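Local coordinates for tubulin-like protein CetZ1 (Haloferax volcanii, PDB 4B46) that binds GTP as a tubulin-like cytoskeletal GTPase and controls cell shape, being essential for the rod-shaped cells needed for efficient swimming, at residues M1-Q10 and G29-N38. Sequence-based numbering, arbitrary orientation.
Sequences MKLAMIGFGQ and GIVRAAVAVN. With GDP (guanosine-5'-diphosphate), chain B.
M5 and G7 of strand 3-8 alternate with V35 and V37 of strand 33-38 in a parallel pairing; the axes of these short strands come within 4.6 Å, at an angle of 17°. M5 N gives to A33 O, V35 N to M5 O, G7 N to V35 O, V37 N to G7 O, and G9 N to V37 O at 2.9 Å. A beta bulge between L3 and A4 shifts the register where segment 29-38 turns a corner at R32: L3 O takes R32 N at 2.9 Å and, weakly, A33 N. These strands and helix 9-26 form a beta-alpha-beta unit of the Rossmann-like GTPase domain. M5, extended beyond CG, lays CE across V31 CG2 at 4.1 Å, and its flexible thioether chain also packs on V16 and F19 of that helix, where small A34 suits the close approach. On the other face, with L119 of helix 111-126, the beta-branch of I6 gives it two arms: CG2 lies beside V37 CG2 at 3.8 Å while CG1 packs against V35 CB. V37 holds CG1 anti to its N (chi1 -175°), which carries this methyl over the face of the F8 ring as a CH-pi contact, 3.9 Å from the centroid and displaced toward the rim at CZ. Replacing F8 by alanine would probably leave V37 CG1 without its aromatic partner and open a gap toward L119. Beyond F8 the chain enters the nucleotide site: at phi 82° a CB on G9 would jam against F8 O, and it would also clash with GDP O3B, so glycine fits doubly, and Q10 N donates to GDP O2B at 2.8 Å. N38 extends its amide alongside G9, while its OD1 accepts from A40 N.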
ATOM      1  N   MET A   1      -0.175  14.057   0.766  1.00 22.26           N
ATOM      2  CA  MET A   1       1.189  13.637   0.498  1.00 23.54           C
ATOM      3  C   MET A   1       1.366  13.318  -0.991  1.00 26.12           C
ATOM      4  O   MET A   1       0.531  12.647  -1.601  1.00 26.98           O
ATOM      5  CB  MET A   1       1.517  12.412   1.342  1.00 27.53           C
ATOM      6  CG  MET A   1       2.944  11.964   1.260  1.00 31.27           C
ATOM      7  SD  MET A   1       3.288  10.789   2.561  1.00 31.01           S
ATOM      8  CE  MET A   1       4.997  10.398   2.215  1.00 27.94           C
ATOM      9  N   LYS A   2       2.460  13.798  -1.568  1.00 21.79           N
ATOM     10  CA  LYS A   2       2.711  13.635  -2.995  1.00 16.53           C
ATOM     11  C   LYS A   2       3.559  12.401  -3.241  1.00 21.41           C
ATOM     12  O   LYS A   2       4.674  12.303  -2.721  1.00 21.44           O
ATOM     13  CB  LYS A   2       3.417  14.872  -3.556  1.00 18.12           C
ATOM     14  CG  LYS A   2       2.567  16.121  -3.497  1.00 22.32           C
ATOM     15  CD  LYS A   2       3.327  17.308  -4.038  1.00 27.32           C
ATOM     16  CE  LYS A   2       4.447  17.718  -3.097  1.00 42.18           C
ATOM     17  NZ  LYS A   2       5.337  18.745  -3.727  1.00 50.29           N
ATOM     18  N   LEU A   3       3.031  11.463  -4.028  1.00 17.78           N
ATOM     19  CA  LEU A   3       3.717  10.195  -4.258  1.00 14.50           C
ATOM     20  C   LEU A   3       4.103   9.975  -5.711  1.00 20.45           C
ATOM     21  O   LEU A   3       3.385  10.381  -6.621  1.00 19.78           O
ATOM     22  CB  LEU A   3       2.846   9.013  -3.805  1.00 20.35           C
ATOM     23  CG  LEU A   3       2.456   8.942  -2.325  1.00 20.68           C
ATOM     24  CD1 LEU A   3       1.524   7.766  -2.069  1.00 16.38           C
ATOM     25  CD2 LEU A   3       3.702   8.835  -1.471  1.00 17.25           C
ATOM     26  N   ALA A   4       5.243   9.323  -5.909  1.00 18.91           N
ATOM     27  CA  ALA A   4       5.554   8.673  -7.177  1.00 15.81           C
ATOM     28  C   ALA A   4       5.190   7.192  -7.049  1.00 17.26           C
ATOM     29  O   ALA A   4       5.865   6.435  -6.356  1.00 18.36           O
ATOM     30  CB  ALA A   4       7.023   8.840  -7.508  1.00 19.75           C
ATOM     31  N   MET A   5       4.110   6.781  -7.704  1.00 16.45           N
ATOM     32  CA  MET A   5       3.666   5.400  -7.628  1.00 19.73           C
ATOM     33  C   MET A   5       4.161   4.563  -8.799  1.00 20.09           C
ATOM     34  O   MET A   5       3.980   4.943  -9.957  1.00 18.88           O
ATOM     35  CB  MET A   5       2.146   5.330  -7.619  1.00 16.75           C
ATOM     36  CG  MET A   5       1.503   5.952  -6.420  1.00 26.16           C
ATOM     37  SD  MET A   5      -0.109   5.180  -6.145  1.00 26.95           S
ATOM     38  CE  MET A   5      -0.573   6.101  -4.676  1.00 23.79           C
ATOM     39  N   ILE A   6       4.765   3.418  -8.487  1.00 15.55           N
ATOM     40  CA  ILE A   6       5.158   2.456  -9.515  1.00 17.29           C
ATOM     41  C   ILE A   6       4.498   1.113  -9.250  1.00 15.25           C
ATOM     42  O   ILE A   6       4.755   0.480  -8.226  1.00 16.00           O
ATOM     43  CB  ILE A   6       6.691   2.251  -9.595  1.00 18.64           C
ATOM     44  CG1 ILE A   6       7.409   3.596  -9.779  1.00 22.47           C
ATOM     45  CG2 ILE A   6       7.041   1.291 -10.744  1.00 16.98           C
ATOM     46  CD1 ILE A   6       8.063   4.107  -8.535  1.00 26.51           C
ATOM     47  N   GLY A   7       3.633   0.697 -10.169  1.00 16.87           N
ATOM     48  CA  GLY A   7       3.012  -0.618 -10.097  1.00 15.57           C
ATOM     49  C   GLY A   7       3.892  -1.630 -10.804  1.00 24.66           C
ATOM     50  O   GLY A   7       4.375  -1.375 -11.914  1.00 22.76           O
ATOM     51  N   PHE A   8       4.111  -2.772 -10.158  1.00 20.97           N
ATOM     52  CA  PHE A   8       4.985  -3.809 -10.705  1.00 18.92           C
ATOM     53  C   PHE A   8       4.195  -5.107 -10.844  1.00 17.07           C
ATOM     54  O   PHE A   8       3.625  -5.593  -9.866  1.00 18.81           O
ATOM     55  CB  PHE A   8       6.202  -4.028  -9.794  1.00 16.74           C
ATOM     56  CG  PHE A   8       7.511  -4.149 -10.542  1.00 20.52           C
ATOM     57  CD1 PHE A   8       7.754  -5.231 -11.371  1.00 20.53           C
ATOM     58  CD2 PHE A   8       8.490  -3.183 -10.416  1.00 17.74           C
ATOM     59  CE1 PHE A   8       8.958  -5.350 -12.059  1.00 22.39           C
ATOM     60  CE2 PHE A   8       9.696  -3.289 -11.105  1.00 20.42           C
ATOM     61  CZ  PHE A   8       9.926  -4.378 -11.929  1.00 19.02           C
ATOM     62  N   GLY A   9       4.154  -5.666 -12.055  1.00 15.52           N
ATOM     63  CA  GLY A   9       3.338  -6.847 -12.296  1.00 16.98           C
ATOM     64  C   GLY A   9       1.889  -6.454 -12.549  1.00 15.70           C
ATOM     65  O   GLY A   9       1.533  -5.274 -12.489  1.00 15.31           O
ATOM     66  N   GLN A  10       1.041  -7.440 -12.811  1.00 14.14           N
ATOM     67  CA  GLN A  10      -0.333  -7.153 -13.202  1.00 19.35           C
ATOM     68  C   GLN A  10      -1.180  -6.526 -12.085  1.00 17.18           C
ATOM     69  O   GLN A  10      -1.908  -5.560 -12.321  1.00 17.45           O
ATOM     70  CB  GLN A  10      -1.013  -8.412 -13.763  1.00 15.35           C
ATOM     71  CG  GLN A  10      -2.422  -8.141 -14.244  1.00 25.23           C
ATOM     72  CD  GLN A  10      -3.155  -9.391 -14.664  1.00 38.75           C
ATOM     73  OE1 GLN A  10      -2.732 -10.503 -14.367  1.00 48.99           O
ATOM     74  NE2 GLN A  10      -4.264  -9.212 -15.359  1.00 39.31           N
ATOM     75  N   GLY A  29      -4.622  15.211  -5.185  1.00 31.41           N
ATOM     76  CA  GLY A  29      -3.243  15.652  -5.324  1.00 29.56           C
ATOM     77  C   GLY A  29      -2.208  14.644  -4.849  1.00 26.87           C
ATOM     78  O   GLY A  29      -1.080  15.010  -4.536  1.00 30.57           O
ATOM     79  N   ILE A  30      -2.584  13.372  -4.804  1.00 21.16           N
ATOM     80  CA  ILE A  30      -1.707  12.331  -4.267  1.00 20.59           C
ATOM     81  C   ILE A  30      -0.723  11.734  -5.283  1.00 28.22           C
ATOM     82  O   ILE A  30       0.472  11.606  -5.012  1.00 28.50           O
ATOM     83  CB  ILE A  30      -2.530  11.178  -3.690  1.00 21.10           C
ATOM     84  CG1 ILE A  30      -3.422  11.675  -2.552  1.00 21.30           C
ATOM     85  CG2 ILE A  30      -1.623  10.056  -3.204  1.00 25.88           C
ATOM     86  CD1 ILE A  30      -4.472  10.675  -2.169  1.00 24.05           C
ATOM     87  N   VAL A  31      -1.233  11.342  -6.442  1.00 24.73           N
ATOM     88  CA  VAL A  31      -0.403  10.644  -7.424  1.00 18.65           C
ATOM     89  C   VAL A  31       0.264  11.647  -8.354  1.00 24.64           C
ATOM     90  O   VAL A  31      -0.279  11.999  -9.405  1.00 25.60           O
ATOM     91  CB  VAL A  31      -1.234   9.637  -8.236  1.00 23.55           C
ATOM     92  CG1 VAL A  31      -0.321   8.718  -9.040  1.00 23.95           C
ATOM     93  CG2 VAL A  31      -2.133   8.823  -7.303  1.00 17.95           C
ATOM     94  N   ARG A  32       1.444  12.112  -7.957  1.00 24.53           N
ATOM     95  CA  ARG A  32       2.160  13.123  -8.721  1.00 26.95           C
ATOM     96  C   ARG A  32       2.775  12.491  -9.965  1.00 30.59           C
ATOM     97  O   ARG A  32       2.983  13.154 -10.989  1.00 27.62           O
ATOM     98  CB  ARG A  32       3.239  13.776  -7.855  1.00 35.10           C
ATOM     99  CG  ARG A  32       4.008  14.885  -8.554  1.00 44.36           C
ATOM    100  CD  ARG A  32       3.109  16.047  -8.934  1.00 54.68           C
ATOM    101  NE  ARG A  32       3.752  16.944  -9.896  1.00 62.34           N
ATOM    102  CZ  ARG A  32       3.372  17.090 -11.164  1.00 69.48           C
ATOM    103  NH1 ARG A  32       2.341  16.406 -11.633  1.00 68.68           N
ATOM    104  NH2 ARG A  32       4.020  17.928 -11.962  1.00 71.33           N
ATOM    105  N   ALA A  33       3.059  11.196  -9.873  1.00 23.27           N
ATOM    106  CA  ALA A  33       3.560  10.441 -11.014  1.00 24.74           C
ATOM    107  C   ALA A  33       3.131   8.994 -10.890  1.00 19.79           C
ATOM    108  O   ALA A  33       3.167   8.422  -9.803  1.00 21.48           O
ATOM    109  CB  ALA A  33       5.066  10.523 -11.087  1.00 23.19           C
ATOM    110  N   ALA A  34       2.728   8.394 -12.002  1.00 21.27           N
ATOM    111  CA  ALA A  34       2.388   6.978 -11.991  1.00 22.23           C
ATOM    112  C   ALA A  34       3.098   6.234 -13.126  1.00 24.28           C
ATOM    113  O   ALA A  34       3.116   6.689 -14.267  1.00 22.50           O
ATOM    114  CB  ALA A  34       0.891   6.789 -12.064  1.00 20.53           C
ATOM    115  N   VAL A  35       3.704   5.103 -12.784  1.00 19.65           N
ATOM    116  CA  VAL A  35       4.431   4.272 -13.744  1.00 19.21           C
ATOM    117  C   VAL A  35       4.028   2.809 -13.530  1.00 18.71           C
ATOM    118  O   VAL A  35       3.777   2.398 -12.395  1.00 19.86           O
ATOM    119  CB  VAL A  35       5.966   4.451 -13.581  1.00 21.61           C
ATOM    120  CG1 VAL A  35       6.734   3.424 -14.402  1.00 21.24           C
ATOM    121  CG2 VAL A  35       6.392   5.879 -13.985  1.00 21.97           C
ATOM    122  N   ALA A  36       3.930   2.045 -14.617  1.00 21.44           N
ATOM    123  CA  ALA A  36       3.603   0.616 -14.554  1.00 16.61           C
ATOM    124  C   ALA A  36       4.703  -0.187 -15.235  1.00 19.25           C
ATOM    125  O   ALA A  36       5.120   0.138 -16.355  1.00 18.13           O
ATOM    126  CB  ALA A  36       2.274   0.343 -15.238  1.00 16.53           C
ATOM    127  N   VAL A  37       5.183  -1.220 -14.554  1.00 16.70           N
ATOM    128  CA  VAL A  37       6.251  -2.060 -15.083  1.00 15.53           C
ATOM    129  C   VAL A  37       5.748  -3.487 -15.155  1.00 18.03           C
ATOM    130  O   VAL A  37       5.208  -4.009 -14.177  1.00 17.84           O
ATOM    131  CB  VAL A  37       7.504  -2.052 -14.183  1.00 17.05           C
ATOM    132  CG1 VAL A  37       8.636  -2.855 -14.843  1.00 17.47           C
ATOM    133  CG2 VAL A  37       7.963  -0.616 -13.883  1.00 15.52           C
ATOM    134  N   ASN A  38       5.923  -4.123 -16.306  1.00 17.37           N
ATOM    135  CA  ASN A  38       5.461  -5.501 -16.468  1.00 19.97           C
ATOM    136  C   ASN A  38       6.261  -6.209 -17.554  1.00 20.40           C
ATOM    137  O   ASN A  38       6.964  -5.562 -18.339  1.00 17.32           O
ATOM    138  CB  ASN A  38       3.951  -5.541 -16.768  1.00 23.26           C
ATOM    139  CG  ASN A  38       3.274  -6.842 -16.293  1.00 23.37           C
ATOM    140  OD1 ASN A  38       3.878  -7.920 -16.291  1.00 17.23           O
ATOM    141  ND2 ASN A  38       2.008  -6.734 -15.901  1.00 20.77           N
TER
HETATM  142  PB  GDP B1368       2.771 -10.860 -11.780  1.00 19.24           P
HETATM  143  O1B GDP B1368       3.614 -11.998 -12.279  1.00 17.26           O
HETATM  144  O2B GDP B1368       2.290  -9.966 -12.900  1.00 17.24           O
HETATM  145  O3B GDP B1368       3.577 -10.090 -10.766  1.00 16.32           O
HETATM  146  O3A GDP B1368       1.523 -11.578 -11.083  1.00 18.80           O
HETATM  147  PA  GDP B1368       0.126 -10.863 -10.776  1.00 18.22           P
HETATM  148  O1A GDP B1368       0.303  -9.434 -10.387  1.00 17.92           O
HETATM  149  O2A GDP B1368      -0.805 -11.046 -11.942  1.00 15.31           O
HETATM  150  O5' GDP B1368      -0.391 -11.762  -9.539  1.00 17.34           O
HETATM  151  C5' GDP B1368       0.396 -11.758  -8.345  1.00 15.23           C
HETATM  152  C4' GDP B1368      -0.519 -11.882  -7.141  1.00 16.55           C
HETATM  153  O4' GDP B1368      -1.290 -10.702  -6.997  1.00 16.17           O
HETATM  154  C3' GDP B1368      -1.566 -12.963  -7.327  1.00 15.26           C
HETATM  155  O3' GDP B1368      -1.023 -14.185  -6.847  1.00 23.00           O
HETATM  156  C2' GDP B1368      -2.751 -12.487  -6.501  1.00 18.14           C
HETATM  157  O2' GDP B1368      -2.557 -12.797  -5.119  1.00 16.77           O
HETATM  158  C1' GDP B1368      -2.629 -10.994  -6.538  1.00 19.09           C
HETATM  159  N9  GDP B1368      -3.455 -10.276  -7.518  1.00 15.59           N
HETATM  160  C8  GDP B1368      -3.501 -10.466  -8.852  1.00 19.04           C
HETATM  161  N7  GDP B1368      -4.316  -9.544  -9.432  1.00 22.24           N
HETATM  162  C5  GDP B1368      -4.768  -8.729  -8.447  1.00 22.37           C
HETATM  163  C6  GDP B1368      -5.639  -7.538  -8.348  1.00 20.25           C
HETATM  164  O6  GDP B1368      -6.188  -7.036  -9.364  1.00 18.50           O
HETATM  165  N1  GDP B1368      -5.831  -7.019  -7.128  1.00 18.24           N
HETATM  166  C2  GDP B1368      -5.273  -7.522  -6.013  1.00 18.79           C
HETATM  167  N2  GDP B1368      -5.542  -6.932  -4.824  1.00 19.67           N
HETATM  168  N3  GDP B1368      -4.458  -8.601  -6.027  1.00 20.38           N
HETATM  169  C4  GDP B1368      -4.181  -9.218  -7.194  1.00 20.12           C
HETATM  170  O   HOH W   1       2.361  -3.037 -13.913  1.00 19.54           O